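Local coordinates for protein SVS_variant_AS1 (Streptomyces sp. CWA1, PDB 6TJA) that is an ancestral-sequence variant of spiroviolene synthase, a class I terpene cyclase that probably converts geranylgeranyl diphosphate to spiroviolene, at residues Ala152-Ala155 against Trp156-Val160; Ala212-Ala215 against Leu216-Ala220; Phe140-Pro143 against Thr144-Arg147. All coordinates share one frame; numbering follows the deposited sequence.

Interaction 1 (Ala152-Ala155 against Trp156-Val160); sequences AHRA and WLSGV
A152 O accepts from W156 N at 3.0 Å. The same i to i+4 bonding continues from H153 to L157, from R154 to S158 and from A155 to G159. The nine residues are one unbroken piece of alpha-helix within helix 143-169. L157 N gives a nearly straight bond to H153 O, with an N-H...O angle of 169°.

H153 and W156 stand side by side on this helix and point the same way. H153 has CG anti to the backbone N (chi1 -165°), and W156 does likewise, which brings the two rings together. The pair is edge-to-face (T-shaped). The six-membered ring of W156 turns its edge to one face of H153, with centroids 5.2 Å apart and planes at 78°. W156 CZ3 is the touching atom, 3.6 Å from H153 NE2 and set toward the rim of the imidazole. L157 reaches the same imidazole obliquely, its CD1 3.7 Å from H153 ND1. L157 CG also rests 3.5 Å from H153 O.

The helix belongs to the all-alpha bundle of class I terpene synthases. A hydrogen bond from H153 ND1 to Q111 OE1 ties it to helix 100-115 and should limit rotation of the imidazole. W156 packs on W82 of helix 70-91 and on P190 of helix 188-192.

The other side of the helix faces the dimer partner. S158 packs against R154 of the second subunit, and its OG lies 3.1 Å from R154 O of its own chain. The guanidinium of R154 has a long, weak ion pair with E115 of helix 100-115.

Interaction 2 (Ala212-Ala215 against Leu216-Ala220); sequences AVRA and LTEMA
V213 O is gripped twice by T217. T217 N reaches it at 2.9 Å and T217 OG1 at 2.8 Å, from opposite faces of the carbonyl plane. The hydroxyl lies anti to its own carbonyl carbon (chi1 -60°), and that torsion folds it back onto the preceding turn. OG1 is also hydrogen-bonded to Y294 OH.

M219 folds tightly back over the A215 carbonyl, with CG 3.2 Å from A215 O. Its CE meets A215 CB more loosely, at 4.3 Å. W353 packs on both.

The polar side is looser and holds water. R214 NH2 and E218 OE2 form a long salt bridge of 3.6 Å, with guanidinium and carboxylate planes 84° apart. One water bridges the gap, accepting from R214 NE at 3.3 Å and donating to E218 OE2 at 2.8 Å. A second water donates to OE2 and takes a weak bond from NH2. Both lie at the guanidinium edge, while E218 CG covers one of its faces. Stronger partners hold the charges: E189 for R214, and R112 of the second subunit for E218.

In the helical bundle, L216 wedges against F276 and L279 of helix 258-283 and L295 of helix 289-309, which V213 also touches.

Interaction 3 (Phe140-Pro143 against Thr144-Arg147); sequences FGTP and TQVR
T142 and Q145 form a capping box at the start of helix 143-169. T142 is the N-cap. Its OG1 accepts from Q145 N at 3.2 Å. In return, Q145 OE1 accepts from T142 N at 2.9 Å. This second bond lies in the amide carbonyl plane, on a lone pair of OE1.

The torsions suit the exchange. T142 places OG1 between its backbone N and carbonyl carbon (chi1 72°), facing the first turn. Q145 runs back along the chain and crosses T142, with its CG 3.4 Å from T142 OG1. Its amide oxygen also comes within 3.4 Å of G141 CA. With an alanine here, T142 N would probably lose its side-chain acceptor, and E196, which is bonded to Q145 NE2, would lose its amide partner. T142 OG1 has a further hydrogen bond to E202, so the cap is anchored to a neighbouring loop as well.

P143 opens the helix just after the cap. Its nitrogen carries no hydrogen, and none is needed at this point of a first turn.

Main-chain bonding begins at once. V146 N donates to T142 O at 2.9 Å. One residue on, R147 N reaches P143 O at 3.0 Å, and R147 CG lies 3.4 Å from that same oxygen.

In the fold
Interactions 3 and 1 share helix 143-169, with centres about 18 Å apart. E115 connects them through a salt bridge to R147 and a weak ion pair to R154. Interaction 2, on helix 211-231, lies about 17 Å from interaction 1 between centres and about 7 Å between nearest atoms. E189 touches A152 and bridges to R214. All three reach the second subunit, where R147 of one chain nears R214 of the other. W156 leans on helix 70-91, which probably carries the aspartate-rich motif. The end of helix 211-231 probably starts the second metal-binding motif. A bound di(hydroxyethyl)ether, probably from the crystallisation liquor, lies about 4 Å from the E218 side chain, and one about 6 Å from that of S158.

Interaction 1 (Ala152-Ala155 against Trp156-Val160)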
loop_
_atom_site.group_PDB
_atom_site.type_symbol
_atom_site.label_atom_id
_atom_site.label_comp_id
_atom_site.label_asym_id
_atom_site.label_seq_id
_atom_site.Cartn_x
_atom_site.Cartn_y
_atom_site.Cartn_z
ATOM N N ALA A 152 0.596 -5.130 -2.292
ATOM C CA ALA A 152 0.542 -6.184 -1.254
ATOM C C ALA A 152 1.766 -6.028 -0.341
ATOM O O ALA A 152 1.609 -6.147 0.912
ATOM C CB ALA A 152 0.489 -7.568 -1.878
ATOM N N HIS A 153 2.897 -5.719 -0.956
ATOM C CA HIS A 153 4.161 -5.498 -0.317
ATOM C C HIS A 153 4.153 -4.319 0.647
ATOM O O HIS A 153 4.630 -4.428 1.723
ATOM C CB HIS A 153 5.218 -5.322 -1.377
ATOM C CG HIS A 153 6.619 -5.426 -0.891
ATOM N ND1 HIS A 153 7.317 -4.352 -0.408
ATOM C CD2 HIS A 153 7.486 -6.457 -0.904
ATOM C CE1 HIS A 153 8.543 -4.721 -0.124
ATOM N NE2 HIS A 153 8.671 -5.991 -0.419
ATOM N N ARG A 154 3.597 -3.199 0.233
ATOM C CA ARG A 154 3.505 -2.074 1.108
ATOM C C ARG A 154 2.552 -2.405 2.240
ATOM O O ARG A 154 2.771 -1.998 3.317
ATOM C CB ARG A 154 3.076 -0.779 0.417
ATOM C CG ARG A 154 3.026 0.375 1.407
ATOM C CD ARG A 154 3.052 1.792 0.894
ATOM N NE ARG A 154 2.605 1.833 -0.443
ATOM C CZ ARG A 154 3.272 2.257 -1.484
ATOM N NH1 ARG A 154 4.429 2.819 -1.406
ATOM N NH2 ARG A 154 2.681 2.168 -2.616
ATOM N N ALA A 155 1.519 -3.174 1.964
ATOM C CA ALA A 155 0.528 -3.544 3.001
ATOM C C ALA A 155 1.238 -4.341 4.108
ATOM O O ALA A 155 1.042 -3.993 5.283
ATOM C CB ALA A 155 -0.634 -4.279 2.387
ATOM N N TRP A 156 2.111 -5.295 3.730
ATOM C CA TRP A 156 2.889 -6.122 4.684
ATOM C C TRP A 156 3.840 -5.239 5.507
ATOM O O TRP A 156 3.884 -5.393 6.766
ATOM C CB TRP A 156 3.616 -7.251 3.948
ATOM C CG TRP A 156 4.837 -7.732 4.663
ATOM C CD1 TRP A 156 4.885 -8.371 5.862
ATOM C CD2 TRP A 156 6.199 -7.611 4.216
ATOM N NE1 TRP A 156 6.176 -8.618 6.213
ATOM C CE2 TRP A 156 7.007 -8.180 5.216
ATOM C CE3 TRP A 156 6.810 -7.057 3.091
ATOM C CZ2 TRP A 156 8.392 -8.232 5.110
ATOM C CZ3 TRP A 156 8.178 -7.094 2.996
ATOM C CH2 TRP A 156 8.953 -7.649 4.009
ATOM N N LEU A 157 4.570 -4.326 4.862
ATOM C CA LEU A 157 5.478 -3.398 5.571
ATOM C C LEU A 157 4.699 -2.545 6.584
ATOM O O LEU A 157 5.233 -2.416 7.675
ATOM C CB LEU A 157 6.265 -2.542 4.588
ATOM C CG LEU A 157 7.298 -3.296 3.746
ATOM C CD1 LEU A 157 7.874 -2.385 2.672
ATOM C CD2 LEU A 157 8.402 -3.863 4.614
ATOM N N SER A 158 3.511 -2.017 6.260
ATOM C CA SER A 158 2.631 -1.255 7.199
ATOM C C SER A 158 2.233 -2.100 8.411
ATOM O O SER A 158 2.033 -1.541 9.484
ATOM C CB SER A 158 1.391 -0.747 6.534
ATOM O OG SER A 158 1.765 0.076 5.450
ATOM N N GLY A 159 2.010 -3.389 8.222
ATOM C CA GLY A 159 1.706 -4.290 9.346
ATOM C C GLY A 159 2.905 -4.398 10.262
ATOM O O GLY A 159 2.710 -4.344 11.486
ATOM N N VAL A 160 4.098 -4.592 9.684
ATOM C CA VAL A 160 5.374 -4.739 10.438
ATOM C C VAL A 160 5.623 -3.436 11.215
ATOM O O VAL A 160 5.975 -3.529 12.383
ATOM C CB VAL A 160 6.569 -5.101 9.539
ATOM C CG1 VAL A 160 7.848 -5.109 10.339
ATOM C CG2 VAL A 160 6.391 -6.457 8.850
#

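Interaction 2 (Ala212-Ala215 against Leu216-Ala220)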
loop_
_atom_site.group_PDB
_atom_site.type_symbol
_atom_site.label_atom_id
_atom_site.label_comp_id
_atom_site.label_asym_id
_atom_site.label_seq_id
_atom_site.Cartn_x
_atom_site.Cartn_y
_atom_site.Cartn_z
ATOM N N ALA A 212 -16.070 -10.306 -2.625
ATOM C CA ALA A 212 -16.115 -11.736 -2.254
ATOM C C ALA A 212 -14.724 -12.353 -2.350
ATOM O O ALA A 212 -14.356 -13.090 -1.469
ATOM C CB ALA A 212 -17.099 -12.457 -3.118
ATOM N N VAL A 213 -13.984 -12.015 -3.398
ATOM C CA VAL A 213 -12.629 -12.543 -3.690
ATOM C C VAL A 213 -11.617 -11.870 -2.756
ATOM O O VAL A 213 -10.679 -12.539 -2.293
ATOM C CB VAL A 213 -12.270 -12.306 -5.163
ATOM C CG1 VAL A 213 -10.822 -12.673 -5.450
ATOM C CG2 VAL A 213 -13.207 -13.076 -6.064
ATOM N N ARG A 214 -11.774 -10.572 -2.524
ATOM C CA ARG A 214 -10.977 -9.857 -1.513
ATOM C C ARG A 214 -11.145 -10.566 -0.159
ATOM O O ARG A 214 -10.132 -10.801 0.553
ATOM C CB ARG A 214 -11.439 -8.399 -1.531
ATOM C CG ARG A 214 -10.525 -7.462 -0.772
ATOM C CD ARG A 214 -9.167 -7.386 -1.454
ATOM N NE ARG A 214 -8.279 -7.253 -0.363
ATOM C CZ ARG A 214 -7.142 -7.874 -0.211
ATOM N NH1 ARG A 214 -6.679 -8.679 -1.150
ATOM N NH2 ARG A 214 -6.456 -7.615 0.888
ATOM N N ALA A 215 -12.372 -10.881 0.239
ATOM C CA ALA A 215 -12.639 -11.533 1.547
ATOM C C ALA A 215 -12.045 -12.945 1.566
ATOM O O ALA A 215 -11.485 -13.345 2.599
ATOM C CB ALA A 215 -14.098 -11.550 1.861
ATOM N N LEU A 216 -12.122 -13.683 0.470
ATOM C CA LEU A 216 -11.539 -15.059 0.423
ATOM C C LEU A 216 -10.032 -14.921 0.579
ATOM O O LEU A 216 -9.441 -15.749 1.241
ATOM C CB LEU A 216 -11.879 -15.742 -0.916
ATOM C CG LEU A 216 -13.298 -16.287 -1.022
ATOM C CD1 LEU A 216 -13.615 -16.714 -2.458
ATOM C CD2 LEU A 216 -13.511 -17.465 -0.073
ATOM N N THR A 217 -9.444 -13.874 0.006
ATOM C CA THR A 217 -7.985 -13.654 0.051
ATOM C C THR A 217 -7.589 -13.324 1.504
ATOM O O THR A 217 -6.628 -13.945 2.051
ATOM C CB THR A 217 -7.556 -12.588 -0.964
ATOM O OG1 THR A 217 -7.905 -12.983 -2.298
ATOM C CG2 THR A 217 -6.063 -12.353 -0.893
ATOM N N GLU A 218 -8.302 -12.383 2.122
ATOM C CA GLU A 218 -8.047 -12.008 3.530
ATOM C C GLU A 218 -8.187 -13.256 4.412
ATOM O O GLU A 218 -7.325 -13.467 5.264
ATOM C CB GLU A 218 -8.950 -10.845 3.902
ATOM C CG GLU A 218 -8.485 -9.518 3.334
ATOM C CD GLU A 218 -8.985 -8.319 4.117
ATOM O OE1 GLU A 218 -9.881 -8.522 4.972
ATOM O OE2 GLU A 218 -8.491 -7.181 3.878
ATOM N N MET A 219 -9.181 -14.104 4.159
ATOM C CA MET A 219 -9.443 -15.266 5.028
ATOM C C MET A 219 -8.290 -16.240 4.867
ATOM O O MET A 219 -7.795 -16.777 5.903
ATOM C CB MET A 219 -10.790 -15.913 4.703
ATOM C CG MET A 219 -11.904 -15.080 5.315
ATOM S SD MET A 219 -13.519 -15.800 5.415
ATOM C CE MET A 219 -14.117 -15.402 3.769
ATOM N N ALA A 220 -7.859 -16.450 3.628
ATOM C CA ALA A 220 -6.732 -17.353 3.353
ATOM C C ALA A 220 -5.534 -16.846 4.148
ATOM O O ALA A 220 -4.828 -17.667 4.778
ATOM C CB ALA A 220 -6.463 -17.414 1.879
HETATM O O HOH W 1 -9.190 -5.223 2.053
HETATM O O HOH W 2 -5.836 -6.761 3.923
#

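Interaction 3 (Phe140-Pro143 against Thr144-Arg147)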
loop_
_atom_site.group_PDB
_atom_site.type_symbol
_atom_site.label_atom_id
_atom_site.label_comp_id
_atom_site.label_asym_id
_atom_site.label_seq_id
_atom_site.Cartn_x
_atom_site.Cartn_y
_atom_site.Cartn_z
ATOM N N PHE A 140 8.142 -11.122 -16.965
ATOM C CA PHE A 140 7.053 -12.015 -17.456
ATOM C C PHE A 140 5.677 -11.742 -16.833
ATOM O O PHE A 140 4.706 -12.281 -17.384
ATOM C CB PHE A 140 7.435 -13.488 -17.286
ATOM C CG PHE A 140 8.108 -13.823 -15.983
ATOM C CD1 PHE A 140 9.390 -14.345 -15.975
ATOM C CD2 PHE A 140 7.455 -13.621 -14.789
ATOM C CE1 PHE A 140 10.024 -14.656 -14.788
ATOM C CE2 PHE A 140 8.088 -13.936 -13.597
ATOM C CZ PHE A 140 9.370 -14.452 -13.601
ATOM N N GLY A 141 5.551 -10.950 -15.771
ATOM C CA GLY A 141 4.223 -10.543 -15.277
ATOM C C GLY A 141 3.740 -9.311 -16.019
ATOM O O GLY A 141 4.590 -8.547 -16.495
ATOM N N THR A 142 2.435 -9.062 -16.081
ATOM C CA THR A 142 1.929 -7.766 -16.608
ATOM C C THR A 142 2.182 -6.638 -15.590
ATOM O O THR A 142 2.301 -6.855 -14.377
ATOM C CB THR A 142 0.463 -7.870 -17.034
ATOM O OG1 THR A 142 -0.286 -7.965 -15.816
ATOM C CG2 THR A 142 0.221 -9.040 -17.977
ATOM N N PRO A 143 2.336 -5.384 -16.072
ATOM C CA PRO A 143 2.380 -4.226 -15.185
ATOM C C PRO A 143 1.250 -4.276 -14.133
ATOM O O PRO A 143 1.501 -3.919 -12.997
ATOM C CB PRO A 143 2.266 -3.035 -16.170
ATOM C CG PRO A 143 2.876 -3.571 -17.505
ATOM C CD PRO A 143 2.450 -5.023 -17.511
ATOM N N THR A 144 0.054 -4.741 -14.510
ATOM C CA THR A 144 -1.095 -4.892 -13.579
ATOM C C THR A 144 -0.716 -5.853 -12.450
ATOM O O THR A 144 -0.923 -5.511 -11.283
ATOM C CB THR A 144 -2.356 -5.370 -14.311
ATOM O OG1 THR A 144 -2.742 -4.341 -15.221
ATOM C CG2 THR A 144 -3.499 -5.633 -13.357
ATOM N N GLN A 145 -0.158 -7.012 -12.776
ATOM C CA GLN A 145 0.159 -8.032 -11.745
ATOM C C GLN A 145 1.295 -7.512 -10.864
ATOM O O GLN A 145 1.222 -7.719 -9.640
ATOM C CB GLN A 145 0.545 -9.362 -12.373
ATOM C CG GLN A 145 -0.599 -10.043 -13.103
ATOM C CD GLN A 145 -0.061 -11.202 -13.910
ATOM O OE1 GLN A 145 0.892 -11.046 -14.685
ATOM N NE2 GLN A 145 -0.633 -12.377 -13.685
ATOM N N VAL A 146 2.297 -6.869 -11.465
ATOM C CA VAL A 146 3.418 -6.234 -10.712
ATOM C C VAL A 146 2.837 -5.209 -9.714
ATOM O O VAL A 146 3.264 -5.225 -8.545
ATOM C CB VAL A 146 4.484 -5.642 -11.644
ATOM C CG1 VAL A 146 5.475 -4.775 -10.897
ATOM C CG2 VAL A 146 5.226 -6.741 -12.399
ATOM N N ARG A 147 1.849 -4.407 -10.100
ATOM C CA ARG A 147 1.301 -3.390 -9.175
ATOM C C ARG A 147 0.536 -4.092 -8.057
ATOM O O ARG A 147 0.611 -3.624 -6.924
ATOM C CB ARG A 147 0.407 -2.382 -9.888
ATOM C CG ARG A 147 1.165 -1.367 -10.730
ATOM C CD ARG A 147 2.227 -0.550 -10.012
ATOM N NE ARG A 147 1.703 0.460 -9.108
ATOM C CZ ARG A 147 2.456 1.179 -8.276
ATOM N NH1 ARG A 147 3.761 0.970 -8.222
ATOM N NH2 ARG A 147 1.899 2.106 -7.511
#